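PDB 5JD6: MGS-MChE2 from Uncultured bacterium, which probably hydrolyses ester bonds as an esterase of the alpha/beta hydrolase fold. Local coordinates for residues G200-T206 and D227-H231; Y13-G17 and I39-E44. Residues are numbered along the deposited sequence.

Interaction 1 of 2, residues G200-T206 and D227-H231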
loop_
_atom_site.group_PDB
_atom_site.type_symbol
_atom_site.label_atom_id
_atom_site.label_comp_id
_atom_site.label_asym_id
_atom_site.label_seq_id
_atom_site.Cartn_x
_atom_site.Cartn_y
_atom_site.Cartn_z
ATOM N N GLY A 200 10.847 -1.564 8.953
ATOM C CA GLY A 200 11.383 -1.186 10.247
ATOM C C GLY A 200 12.050 -2.392 10.881
ATOM O O GLY A 200 11.499 -3.492 10.855
ATOM N N LYS A 201 13.235 -2.190 11.449
ATOM C CA LYS A 201 14.018 -3.296 11.995
ATOM C C LYS A 201 13.426 -3.862 13.286
ATOM O O LYS A 201 13.800 -4.953 13.718
ATOM C CB LYS A 201 15.464 -2.860 12.236
ATOM C CG LYS A 201 16.460 -3.505 11.287
ATOM C CD LYS A 201 16.801 -4.923 11.722
ATOM C CE LYS A 201 17.909 -5.523 10.862
ATOM N NZ LYS A 201 18.998 -4.551 10.566
ATOM N N ASN A 202 12.500 -3.128 13.896
ATOM C CA ASN A 202 11.798 -3.624 15.075
ATOM C C ASN A 202 10.289 -3.424 14.957
ATOM O O ASN A 202 9.668 -2.759 15.788
ATOM C CB ASN A 202 12.328 -2.951 16.346
ATOM C CG ASN A 202 12.375 -1.442 16.235
ATOM O OD1 ASN A 202 13.378 -0.874 15.809
ATOM N ND2 ASN A 202 11.290 -0.783 16.627
ATOM N N ASP A 203 9.710 -4.012 13.914
ATOM C CA ASP A 203 8.273 -3.951 13.677
ATOM C C ASP A 203 7.549 -4.965 14.560
ATOM O O ASP A 203 7.931 -6.133 14.611
ATOM C CB ASP A 203 7.969 -4.210 12.198
ATOM C CG ASP A 203 6.545 -3.841 11.808
ATOM O OD1 ASP A 203 5.603 -4.154 12.567
ATOM O OD2 ASP A 203 6.369 -3.242 10.727
ATOM N N ASN A 204 6.503 -4.516 15.246
ATOM C CA ASN A 204 5.757 -5.381 16.154
ATOM C C ASN A 204 4.490 -5.960 15.529
ATOM O O ASN A 204 4.125 -7.104 15.801
ATOM C CB ASN A 204 5.400 -4.622 17.434
ATOM C CG ASN A 204 6.555 -4.556 18.412
ATOM O OD1 ASN A 204 7.155 -5.577 18.751
ATOM N ND2 ASN A 204 6.876 -3.352 18.871
ATOM N N VAL A 205 3.819 -5.166 14.701
ATOM C CA VAL A 205 2.607 -5.623 14.028
ATOM C C VAL A 205 2.945 -6.669 12.971
ATOM O O VAL A 205 2.436 -7.789 13.003
ATOM C CB VAL A 205 1.848 -4.458 13.371
ATOM C CG1 VAL A 205 0.620 -4.974 12.639
ATOM C CG2 VAL A 205 1.457 -3.426 14.418
ATOM N N THR A 206 3.805 -6.290 12.031
ATOM C CA THR A 206 4.320 -7.221 11.038
ATOM C C THR A 206 5.826 -7.371 11.216
ATOM O O THR A 206 6.600 -6.644 10.594
ATOM C CB THR A 206 4.016 -6.760 9.601
ATOM O OG1 THR A 206 4.550 -5.446 9.395
ATOM C CG2 THR A 206 2.516 -6.742 9.353
ATOM N N ASP A 227 16.404 1.147 10.954
ATOM C CA ASP A 227 16.612 0.822 12.362
ATOM C C ASP A 227 15.836 1.765 13.278
ATOM O O ASP A 227 15.627 2.933 12.942
ATOM C CB ASP A 227 18.107 0.858 12.699
ATOM C CG ASP A 227 18.383 0.590 14.164
ATOM O OD1 ASP A 227 17.810 -0.376 14.712
ATOM O OD2 ASP A 227 19.188 1.333 14.764
ATOM N N LYS A 228 15.419 1.244 14.432
ATOM C CA LYS A 228 14.629 1.989 15.411
ATOM C C LYS A 228 13.359 2.502 14.755
ATOM O O LYS A 228 13.019 3.682 14.838
ATOM C CB LYS A 228 15.453 3.127 16.021
ATOM C CG LYS A 228 16.826 2.657 16.469
ATOM C CD LYS A 228 17.498 3.600 17.444
ATOM C CE LYS A 228 18.721 2.928 18.047
ATOM N NZ LYS A 228 19.606 3.885 18.759
ATOM N N CYS A 229 12.665 1.578 14.103
ATOM C CA CYS A 229 11.487 1.890 13.317
ATOM C C CYS A 229 10.449 0.781 13.448
ATOM O O CYS A 229 10.788 -0.403 13.446
ATOM C CB CYS A 229 11.872 2.092 11.853
ATOM S SG CYS A 229 10.476 2.282 10.754
ATOM N N GLY A 230 9.184 1.171 13.560
ATOM C CA GLY A 230 8.111 0.216 13.758
ATOM C C GLY A 230 7.323 -0.104 12.503
ATOM O O GLY A 230 7.890 -0.448 11.465
ATOM N N HIS A 231 6.004 0.023 12.601
ATOM C CA HIS A 231 5.103 -0.445 11.556
ATOM C C HIS A 231 4.896 0.574 10.438
ATOM O O HIS A 231 4.455 0.220 9.344
ATOM C CB HIS A 231 3.754 -0.822 12.172
ATOM C CG HIS A 231 2.903 -1.680 11.286
ATOM N ND1 HIS A 231 3.385 -2.808 10.661
ATOM C CD2 HIS A 231 1.602 -1.575 10.928
ATOM C CE1 HIS A 231 2.418 -3.363 9.953
ATOM N NE2 HIS A 231 1.327 -2.634 10.097
#
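The acid-histidine pair of a probable Ser-His-Asp triad is assembled here from two loops. His231 ND1 donates to Asp203 OD2 at 3.0 Å with an angle of 162°, and more weakly to Asp203 OD1 at 3.2 Å and 133°. The carboxylate is itself held within its loop: Thr206 N donates to Asp203 OD1 over 2.8 Å, an Asx motif. Val205 CB lies 3.5 Å from the His231 ring centroid and 8° off the ring normal, a CH-pi contact that covers one face. In the alpha/beta hydrolase fold the acid and histidine loops follow late strands of the sheet, here 195-200 and 221-226, and the histidine side chain reaches the putative nucleophile elbow around Ser91. Nearer the strand ends, Asn202 fastens the loops twice: its N donates to Cys229 O (3.2 Å, 149°), while its OD1 accepts from Cys229 N (3.1 Å, 136°). Gly200 CA packs 3.3 Å from Cys229 O, where a CB would clash with that oxygen.

Interaction 2 of 2, residues Y13-G17 and I39-E44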
loop_
_atom_site.group_PDB
_atom_site.type_symbol
_atom_site.label_atom_id
_atom_site.label_comp_id
_atom_site.label_asym_id
_atom_site.label_seq_id
_atom_site.Cartn_x
_atom_site.Cartn_y
_atom_site.Cartn_z
ATOM N N TYR A 13 -9.391 11.232 -4.136
ATOM C CA TYR A 13 -7.954 10.986 -4.043
ATOM C C TYR A 13 -7.125 12.265 -3.961
ATOM O O TYR A 13 -7.538 13.321 -4.439
ATOM C CB TYR A 13 -7.489 10.150 -5.239
ATOM C CG TYR A 13 -7.654 10.828 -6.583
ATOM C CD1 TYR A 13 -8.892 10.876 -7.213
ATOM C CD2 TYR A 13 -6.568 11.408 -7.226
ATOM C CE1 TYR A 13 -9.046 11.494 -8.440
ATOM C CE2 TYR A 13 -6.712 12.025 -8.454
ATOM C CZ TYR A 13 -7.953 12.065 -9.057
ATOM O OH TYR A 13 -8.102 12.681 -10.281
ATOM N N LEU A 14 -5.953 12.158 -3.341
ATOM C CA LEU A 14 -4.978 13.241 -3.350
ATOM C C LEU A 14 -4.088 13.125 -4.577
ATOM O O LEU A 14 -3.730 12.023 -4.994
ATOM C CB LEU A 14 -4.117 13.233 -2.085
ATOM C CG LEU A 14 -4.743 13.677 -0.763
ATOM C CD1 LEU A 14 -3.661 13.853 0.292
ATOM C CD2 LEU A 14 -5.540 14.959 -0.933
ATOM N N GLU A 15 -3.725 14.267 -5.148
ATOM C CA GLU A 15 -2.893 14.286 -6.340
ATOM C C GLU A 15 -1.846 15.388 -6.242
ATOM O O GLU A 15 -2.164 16.535 -5.934
ATOM C CB GLU A 15 -3.756 14.473 -7.590
ATOM C CG GLU A 15 -3.018 14.293 -8.905
ATOM C CD GLU A 15 -3.953 14.331 -10.102
ATOM O OE1 GLU A 15 -5.184 14.300 -9.897
ATOM O OE2 GLU A 15 -3.462 14.392 -11.246
ATOM N N LYS A 16 -0.592 15.025 -6.490
ATOM C CA LYS A 16 0.502 15.986 -6.487
ATOM C C LYS A 16 1.645 15.454 -7.336
ATOM O O LYS A 16 2.016 14.286 -7.226
ATOM C CB LYS A 16 0.981 16.266 -5.060
ATOM C CG LYS A 16 1.943 17.443 -4.947
ATOM C CD LYS A 16 2.521 17.539 -3.545
ATOM C CE LYS A 16 3.182 18.885 -3.293
ATOM N NZ LYS A 16 4.391 19.086 -4.138
ATOM N N GLY A 17 2.202 16.312 -8.184
ATOM C CA GLY A 17 3.274 15.903 -9.070
ATOM C C GLY A 17 2.788 15.749 -10.493
ATOM O O GLY A 17 1.595 15.891 -10.763
ATOM N N ILE A 39 4.546 12.586 -0.162
ATOM C CA ILE A 39 3.840 13.630 -0.904
ATOM C C ILE A 39 4.689 14.896 -1.059
ATOM O O ILE A 39 4.467 15.688 -1.967
ATOM C CB ILE A 39 2.500 14.002 -0.220
ATOM C CG1 ILE A 39 1.675 12.752 0.078
ATOM C CG2 ILE A 39 1.678 14.941 -1.091
ATOM C CD1 ILE A 39 0.585 12.986 1.105
ATOM N N ASP A 40 5.663 15.091 -0.177
ATOM C CA ASP A 40 6.498 16.288 -0.253
ATOM C C ASP A 40 7.769 16.057 -1.063
ATOM O O ASP A 40 8.295 16.980 -1.686
ATOM C CB ASP A 40 6.860 16.779 1.150
ATOM C CG ASP A 40 5.743 17.576 1.794
ATOM O OD1 ASP A 40 4.888 18.108 1.055
ATOM O OD2 ASP A 40 5.724 17.676 3.039
ATOM N N TYR A 41 8.252 14.820 -1.062
ATOM C CA TYR A 41 9.540 14.498 -1.663
ATOM C C TYR A 41 9.451 14.199 -3.161
ATOM O O TYR A 41 10.024 14.914 -3.981
ATOM C CB TYR A 41 10.162 13.306 -0.931
ATOM C CG TYR A 41 11.545 12.926 -1.407
ATOM C CD1 TYR A 41 12.669 13.606 -0.956
ATOM C CD2 TYR A 41 11.728 11.874 -2.296
ATOM C CE1 TYR A 41 13.937 13.256 -1.386
ATOM C CE2 TYR A 41 12.991 11.515 -2.730
ATOM C CZ TYR A 41 14.091 12.210 -2.271
ATOM O OH TYR A 41 15.348 11.855 -2.704
ATOM N N PHE A 42 8.723 13.144 -3.508
ATOM C CA PHE A 42 8.735 12.604 -4.868
ATOM C C PHE A 42 8.091 13.446 -5.984
ATOM O O PHE A 42 8.530 13.358 -7.131
ATOM C CB PHE A 42 8.091 11.216 -4.852
ATOM C CG PHE A 42 8.944 10.174 -4.191
ATOM C CD1 PHE A 42 9.848 9.431 -4.931
ATOM C CD2 PHE A 42 8.868 9.963 -2.823
ATOM C CE1 PHE A 42 10.646 8.479 -4.322
ATOM C CE2 PHE A 42 9.664 9.013 -2.210
ATOM C CZ PHE A 42 10.554 8.272 -2.960
ATOM N N PRO A 43 7.054 14.251 -5.681
ATOM C CA PRO A 43 6.556 15.065 -6.798
ATOM C C PRO A 43 7.557 16.109 -7.287
ATOM O O PRO A 43 7.459 16.560 -8.428
ATOM C CB PRO A 43 5.313 15.744 -6.212
ATOM C CG PRO A 43 5.497 15.683 -4.757
ATOM C CD PRO A 43 6.188 14.385 -4.499
ATOM N N GLU A 44 8.506 16.480 -6.436
ATOM C CA GLU A 44 9.540 17.432 -6.821
ATOM C C GLU A 44 10.744 16.706 -7.411
ATOM O O GLU A 44 11.749 17.325 -7.761
ATOM C CB GLU A 44 9.963 18.281 -5.621
ATOM C CG GLU A 44 8.804 18.963 -4.906
ATOM C CD GLU A 44 8.141 20.042 -5.744
ATOM O OE1 GLU A 44 8.751 20.494 -6.737
ATOM O OE2 GLU A 44 7.004 20.436 -5.409
#
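Lys16 lays its extended aliphatic chain across segment 39-44, with CD 3.1 Å from Ile39 O and 3.7 Å from Ile39 CG2. This is strand-to-helix packing at one margin of the alpha/beta hydrolase sheet: strand 11-16 is the second from the edge, running antiparallel to both 4-8 and 47-52, and Ile39 and Pro43 also touch strand 47-52. The CA-to-CB bonds of Leu14 and Lys16 both point toward the helical segment, whereas that of Glu15 points away, as expected on a strand, where neighbouring residues face opposite ways and those two apart face the same way. Leu14 CD1 makes a looser apolar contact with Ile39 CD1 at 4.4 Å. Further along, Gly17 CA sits 3.5 Å from Pro43 CB; a CB on Gly17 would clash with that carbon, and the backbone angles there (phi 105°, psi 176°) would also jam it against the preceding carbonyl oxygen. Lys16 contributes the largest share, 97 Å², of the 273 Å² buried in this surface contact. Lys16 NZ passes 3.6 Å from Pro43 CG and forms a salt bridge with Glu44 OE2, on a poorly ordered side chain, at 3.2 Å.

Overall arrangement
The two contacts come in series along the chain: interaction 2 is complete before interaction 1 begins. Their centres lie 25 Å apart and their nearest atoms about 15 Å apart, so they do not touch, and each centre is 16 Å from that of the chain. What they share is the eight-stranded mixed sheet. Interaction 2 sets strand 11-16, second from one margin, against helix 36-41; interaction 1 joins the loops that follow strands 195-200 and 221-226, the last two at the other margin. Between them in the strand order stands 85-91, which leads into the presumed nucleophile elbow. Interaction 1 thus brings together two of the three probable triad residues, Asp203 and His231, whereas interaction 2 is structural packing remote from them.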